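Local coordinates for protein beta-1,4-galactanase (Humicola insolens, PDB 1HJQ) that hydrolyses beta-1,4-galactosidic linkages in type I arabinogalactans as a family 53 glycoside hydrolase of clan GH-A, at residues T246-S251 and R264-S269; F268-Q273 and A322-S327. All coordinates share one frame; numbering follows the deposited sequence.

Contact 1. Residues T246-S251 and R264-S269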
loop_
_atom_site.group_PDB
_atom_site.type_symbol
_atom_site.label_atom_id
_atom_site.label_comp_id
_atom_site.label_asym_id
_atom_site.label_seq_id
_atom_site.Cartn_x
_atom_site.Cartn_y
_atom_site.Cartn_z
ATOM N N THR A 246 2.492 1.937 6.785
ATOM C CA THR A 246 3.013 2.135 8.127
ATOM C C THR A 246 2.291 3.304 8.778
ATOM O O THR A 246 1.796 4.195 8.092
ATOM C CB THR A 246 4.526 2.412 8.126
ATOM O OG1 THR A 246 5.008 2.371 9.474
ATOM C CG2 THR A 246 4.831 3.780 7.523
ATOM N N ASN A 247 2.231 3.285 10.104
ATOM C CA ASN A 247 1.569 4.328 10.874
ATOM C C ASN A 247 2.284 4.471 12.208
ATOM O O ASN A 247 3.019 3.583 12.629
ATOM C CB ASN A 247 0.115 3.948 11.189
ATOM C CG ASN A 247 -0.827 4.102 10.003
ATOM O OD1 ASN A 247 -1.938 3.570 10.021
ATOM N ND2 ASN A 247 -0.403 4.838 8.984
ATOM N N TRP A 248 2.063 5.601 12.862
ATOM C CA TRP A 248 2.610 5.846 14.183
ATOM C C TRP A 248 1.559 6.710 14.842
ATOM O O TRP A 248 1.160 7.733 14.295
ATOM C CB TRP A 248 3.943 6.580 14.141
ATOM C CG TRP A 248 4.488 6.764 15.525
ATOM C CD1 TRP A 248 4.410 7.888 16.298
ATOM C CD2 TRP A 248 5.113 5.765 16.336
ATOM N NE1 TRP A 248 4.944 7.649 17.542
ATOM C CE2 TRP A 248 5.384 6.354 17.592
ATOM C CE3 TRP A 248 5.467 4.427 16.125
ATOM C CZ2 TRP A 248 5.995 5.649 18.633
ATOM C CZ3 TRP A 248 6.074 3.726 17.161
ATOM C CH2 TRP A 248 6.330 4.340 18.399
ATOM N N PRO A 249 1.090 6.308 16.025
ATOM C CA PRO A 249 0.064 7.074 16.722
ATOM C C PRO A 249 0.513 8.289 17.510
ATOM O O PRO A 249 1.632 8.343 18.002
ATOM C CB PRO A 249 -0.580 6.023 17.615
ATOM C CG PRO A 249 0.584 5.182 17.999
ATOM C CD PRO A 249 1.349 5.030 16.710
ATOM N N THR A 250 -0.382 9.267 17.616
ATOM C CA THR A 250 -0.129 10.477 18.392
ATOM C C THR A 250 -0.909 10.281 19.690
ATOM O O THR A 250 -0.834 11.093 20.615
ATOM C CB THR A 250 -0.668 11.720 17.699
ATOM O OG1 THR A 250 -2.097 11.675 17.700
ATOM C CG2 THR A 250 -0.160 11.786 16.272
ATOM N N SER A 251 -1.663 9.186 19.728
ATOM C CA SER A 251 -2.473 8.811 20.874
ATOM C C SER A 251 -2.706 7.308 20.818
ATOM O O SER A 251 -3.222 6.793 19.825
ATOM C CB SER A 251 -3.815 9.538 20.828
ATOM O OG SER A 251 -4.607 9.232 21.965
ATOM N N ARG A 264 10.095 2.174 21.905
ATOM C CA ARG A 264 9.378 2.441 23.149
ATOM C C ARG A 264 9.784 3.772 23.775
ATOM O O ARG A 264 9.257 4.167 24.812
ATOM C CB ARG A 264 9.620 1.300 24.139
ATOM C CG ARG A 264 9.103 -0.032 23.626
ATOM C CD ARG A 264 9.431 -1.193 24.553
ATOM N NE ARG A 264 9.001 -2.462 23.967
ATOM C CZ ARG A 264 9.206 -3.655 24.515
ATOM N NH1 ARG A 264 9.841 -3.754 25.676
ATOM N NH2 ARG A 264 8.778 -4.751 23.898
ATOM N N ASN A 265 10.719 4.458 23.133
ATOM C CA ASN A 265 11.202 5.752 23.607
ATOM C C ASN A 265 10.555 6.854 22.788
ATOM O O ASN A 265 10.543 8.013 23.193
ATOM C CB ASN A 265 12.716 5.826 23.440
ATOM C CG ASN A 265 13.165 5.401 22.048
ATOM O OD1 ASN A 265 13.562 6.233 21.219
ATOM N ND2 ASN A 265 13.088 4.097 21.778
ATOM N N VAL A 266 10.028 6.479 21.626
ATOM C CA VAL A 266 9.376 7.418 20.725
ATOM C C VAL A 266 8.001 7.767 21.278
ATOM O O VAL A 266 7.184 6.889 21.545
ATOM C CB VAL A 266 9.236 6.818 19.310
ATOM C CG1 VAL A 266 8.568 7.824 18.377
ATOM C CG2 VAL A 266 10.614 6.419 18.780
ATOM N N PRO A 267 7.735 9.065 21.466
ATOM C CA PRO A 267 6.462 9.556 21.997
ATOM C C PRO A 267 5.292 9.490 21.030
ATOM O O PRO A 267 5.476 9.497 19.812
ATOM C CB PRO A 267 6.793 10.995 22.373
ATOM C CG PRO A 267 7.772 11.384 21.309
ATOM C CD PRO A 267 8.677 10.181 21.251
ATOM N N PHE A 268 4.084 9.415 21.581
ATOM C CA PHE A 268 2.893 9.405 20.749
ATOM C C PHE A 268 2.556 10.871 20.575
ATOM O O PHE A 268 1.899 11.476 21.427
ATOM C CB PHE A 268 1.740 8.666 21.428
ATOM C CG PHE A 268 2.024 7.217 21.680
ATOM C CD1 PHE A 268 2.632 6.434 20.696
ATOM C CD2 PHE A 268 1.708 6.634 22.906
ATOM C CE1 PHE A 268 2.927 5.096 20.928
ATOM C CE2 PHE A 268 1.999 5.291 23.153
ATOM C CZ PHE A 268 2.611 4.520 22.160
ATOM N N SER A 269 3.046 11.440 19.477
ATOM C CA SER A 269 2.837 12.843 19.172
ATOM C C SER A 269 3.360 13.129 17.779
ATOM O O SER A 269 4.024 12.289 17.168
ATOM C CB SER A 269 3.595 13.720 20.168
ATOM O OG SER A 269 4.999 13.588 19.990
#

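Contact 2. Residues F268-Q273 and A322-S327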
loop_
_atom_site.group_PDB
_atom_site.type_symbol
_atom_site.label_atom_id
_atom_site.label_comp_id
_atom_site.label_asym_id
_atom_site.label_seq_id
_atom_site.Cartn_x
_atom_site.Cartn_y
_atom_site.Cartn_z
ATOM N N PHE A 268 4.084 9.415 21.581
ATOM C CA PHE A 268 2.893 9.405 20.749
ATOM C C PHE A 268 2.556 10.871 20.575
ATOM O O PHE A 268 1.899 11.476 21.427
ATOM C CB PHE A 268 1.740 8.666 21.428
ATOM C CG PHE A 268 2.024 7.217 21.680
ATOM C CD1 PHE A 268 2.632 6.434 20.696
ATOM C CD2 PHE A 268 1.708 6.634 22.906
ATOM C CE1 PHE A 268 2.927 5.096 20.928
ATOM C CE2 PHE A 268 1.999 5.291 23.153
ATOM C CZ PHE A 268 2.611 4.520 22.160
ATOM N N SER A 269 3.046 11.440 19.477
ATOM C CA SER A 269 2.837 12.843 19.172
ATOM C C SER A 269 3.360 13.129 17.779
ATOM O O SER A 269 4.024 12.289 17.168
ATOM C CB SER A 269 3.595 13.720 20.168
ATOM O OG SER A 269 4.999 13.588 19.990
ATOM N N ALA A 270 3.060 14.321 17.282
ATOM C CA ALA A 270 3.515 14.724 15.966
ATOM C C ALA A 270 5.028 14.534 15.884
ATOM O O ALA A 270 5.555 14.103 14.856
ATOM C CB ALA A 270 3.156 16.173 15.721
ATOM N N ALA A 271 5.727 14.853 16.969
ATOM C CA ALA A 271 7.181 14.714 16.999
ATOM C C ALA A 271 7.562 13.252 16.830
ATOM O O ALA A 271 8.455 12.926 16.054
ATOM C CB ALA A 271 7.733 15.252 18.309
ATOM N N GLY A 272 6.866 12.381 17.554
ATOM C CA GLY A 272 7.131 10.956 17.474
ATOM C C GLY A 272 6.868 10.375 16.097
ATOM O O GLY A 272 7.583 9.481 15.643
ATOM N N GLN A 273 5.838 10.872 15.423
ATOM C CA GLN A 273 5.531 10.379 14.090
ATOM C C GLN A 273 6.702 10.696 13.170
ATOM O O GLN A 273 7.137 9.846 12.395
ATOM C CB GLN A 273 4.259 11.033 13.544
ATOM C CG GLN A 273 2.980 10.644 14.273
ATOM C CD GLN A 273 1.740 11.201 13.600
ATOM O OE1 GLN A 273 1.627 12.404 13.387
ATOM N NE2 GLN A 273 0.802 10.325 13.263
ATOM N N ALA A 322 -3.623 19.862 8.784
ATOM C CA ALA A 322 -2.379 19.106 8.739
ATOM C C ALA A 322 -1.513 19.384 9.948
ATOM O O ALA A 322 -1.376 20.527 10.387
ATOM C CB ALA A 322 -1.609 19.422 7.472
ATOM N N LEU A 323 -0.937 18.319 10.481
ATOM C CA LEU A 323 -0.058 18.392 11.632
ATOM C C LEU A 323 1.357 18.674 11.120
ATOM O O LEU A 323 1.664 18.435 9.950
ATOM C CB LEU A 323 -0.100 17.058 12.376
ATOM C CG LEU A 323 -0.650 16.980 13.802
ATOM C CD1 LEU A 323 -1.801 17.957 14.007
ATOM C CD2 LEU A 323 -1.082 15.540 14.068
ATOM N N SER A 324 2.215 19.187 11.996
ATOM C CA SER A 324 3.587 19.508 11.619
ATOM C C SER A 324 4.311 18.312 11.029
ATOM O O SER A 324 5.054 18.445 10.060
ATOM C CB SER A 324 4.364 20.003 12.837
ATOM O OG SER A 324 4.402 19.012 13.849
ATOM N N SER A 325 4.088 17.146 11.626
ATOM C CA SER A 325 4.721 15.900 11.203
ATOM C C SER A 325 4.540 15.530 9.733
ATOM O O SER A 325 5.324 14.761 9.183
ATOM C CB SER A 325 4.217 14.755 12.079
ATOM O OG SER A 325 2.804 14.676 12.033
ATOM N N LEU A 326 3.514 16.071 9.092
ATOM C CA LEU A 326 3.269 15.758 7.689
ATOM C C LEU A 326 4.426 16.208 6.792
ATOM O O LEU A 326 4.659 15.631 5.728
ATOM C CB LEU A 326 1.980 16.431 7.209
ATOM C CG LEU A 326 1.034 15.684 6.251
ATOM C CD1 LEU A 326 0.297 16.710 5.375
ATOM C CD2 LEU A 326 1.799 14.701 5.372
ATOM N N SER A 327 5.148 17.241 7.219
ATOM C CA SER A 327 6.249 17.765 6.418
ATOM C C SER A 327 7.520 16.940 6.522
ATOM O O SER A 327 8.580 17.370 6.062
ATOM C CB SER A 327 6.554 19.209 6.809
ATOM O OG SER A 327 7.130 19.267 8.098
#

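Contact 1. Residues T246-S251 and R264-S269
In the TIM barrel, the long loop between strand 240-245 and helix 270-286 folds back on itself, bringing Trp-248, Pro-249 and Thr-250 against Val-266 through Ser-269. Neither run is helix or strand; one indole N-H and apolar side chains meet backbone as well as side-chain atoms. The indole of Trp-248 reaches across because CG stands anti to the backbone N (chi1 -178°). Its NE1 donates to Pro-267 O at 3.0 Å, and the N-H...O angle of 169° makes the bond nearly straight. The acceptor lies in the indole plane, whereas NE1 sits above the carbonyl plane and not on a lone pair. Beside this bond, Trp-248 CZ2 meets Val-266 CG1 at 3.4 Å, the two side chains crossing obliquely. The Phe-268 ring adds an oblique aromatic neighbour, its centroid 5.7 Å from that of the Trp-248 six-membered ring and the planes 40° apart. Pro-249 then packs its CG 3.6 Å from Phe-268 CD1. Its carbonyl turns to the same residue, with a CA-H...O contact of 3.2 Å from Phe-268 CA to Pro-249 O. At the end of the contact the backbones converge, Thr-250 CA and Ser-269 CA being 3.9 Å apart. Beyond the two segments, Tyr-276 of helix 270-286 stacks on Trp-248, and Pro-249 touches Cys-310, which is disulfide-bonded to Cys-252. Replacing Trp-248 with an alanine would probably leave Pro-267 O without its indole donor and open a gap beside Val-266 and Phe-268. The chemistry is thus mixed: one directional N-H...O bond helps set the position of the indole edge, together with the stack on Tyr-276, while apolar contacts from Val-266, Phe-268 and Pro-249 close the loop without strand pairing.

Contact 2. Residues F268-Q273 and A322-S327
Ser-325 OG donates a hydrogen bond to Gln-273 OE1 at 2.9 Å, the one polar link across this contact. The C=O...O angle at OE1 is 144° and the donor is tilted out of the carbonyl plane. Gln-273 CG stands anti to its carbonyl carbon (chi1 -67°) and the chain runs extended beyond it, carrying the amide out to Ser-325. Next to it, Ser-325 CB approaches Ala-270 O, at 3.2 Å. Ala-270 points its methyl toward the other segment, where CB lies 3.6 Å from Ser-324 OG and 4.3 Å from Leu-323 CG. Further out, each segment has its own local bonds. Ser-269 is the N-cap of helix 270-286, its OG accepting from Gly-272 N at 3.3 Å with an N-H...O angle of 163°. Opposite, 324-327 forms a 3-10 turn in which Ser-324 O accepts from both Ser-327 N and Ser-327 OG. The other end of the Gln-273 amide is also engaged, since NE2 donates to Trp-248 O and to Thr-314 O. This pattern is consistent with one orientation of the amide, and the buried glutamine joins the helix's first turn to the loop after strand 240-245 (Trp-248) and to two places in the loop after strand 290-296 (Thr-314 and Ser-325).

How the contacts relate
From the N terminus, the chain leaves strand 240-245, which ends at Glu-245, assigned as the nucleophile, and contact 1 closes a loop of twelve intervening residues before helix 270-286. Contact 2 starts where contact 1 ends, on the shared Phe-268 and Ser-269, and spans the rest of that helix, strand 290-296 and the following loop up to 322-327. The two closures therefore follow in series and neither nest nor cross. In space they adjoin, with centres about 9 Å apart: Thr-250 CG2 packs 3.3 Å from Gln-273 CD, and Val-266 CG1 lies near Gly-272 O. Together they join the loops after the last two barrel strands around the start of helix 270-286.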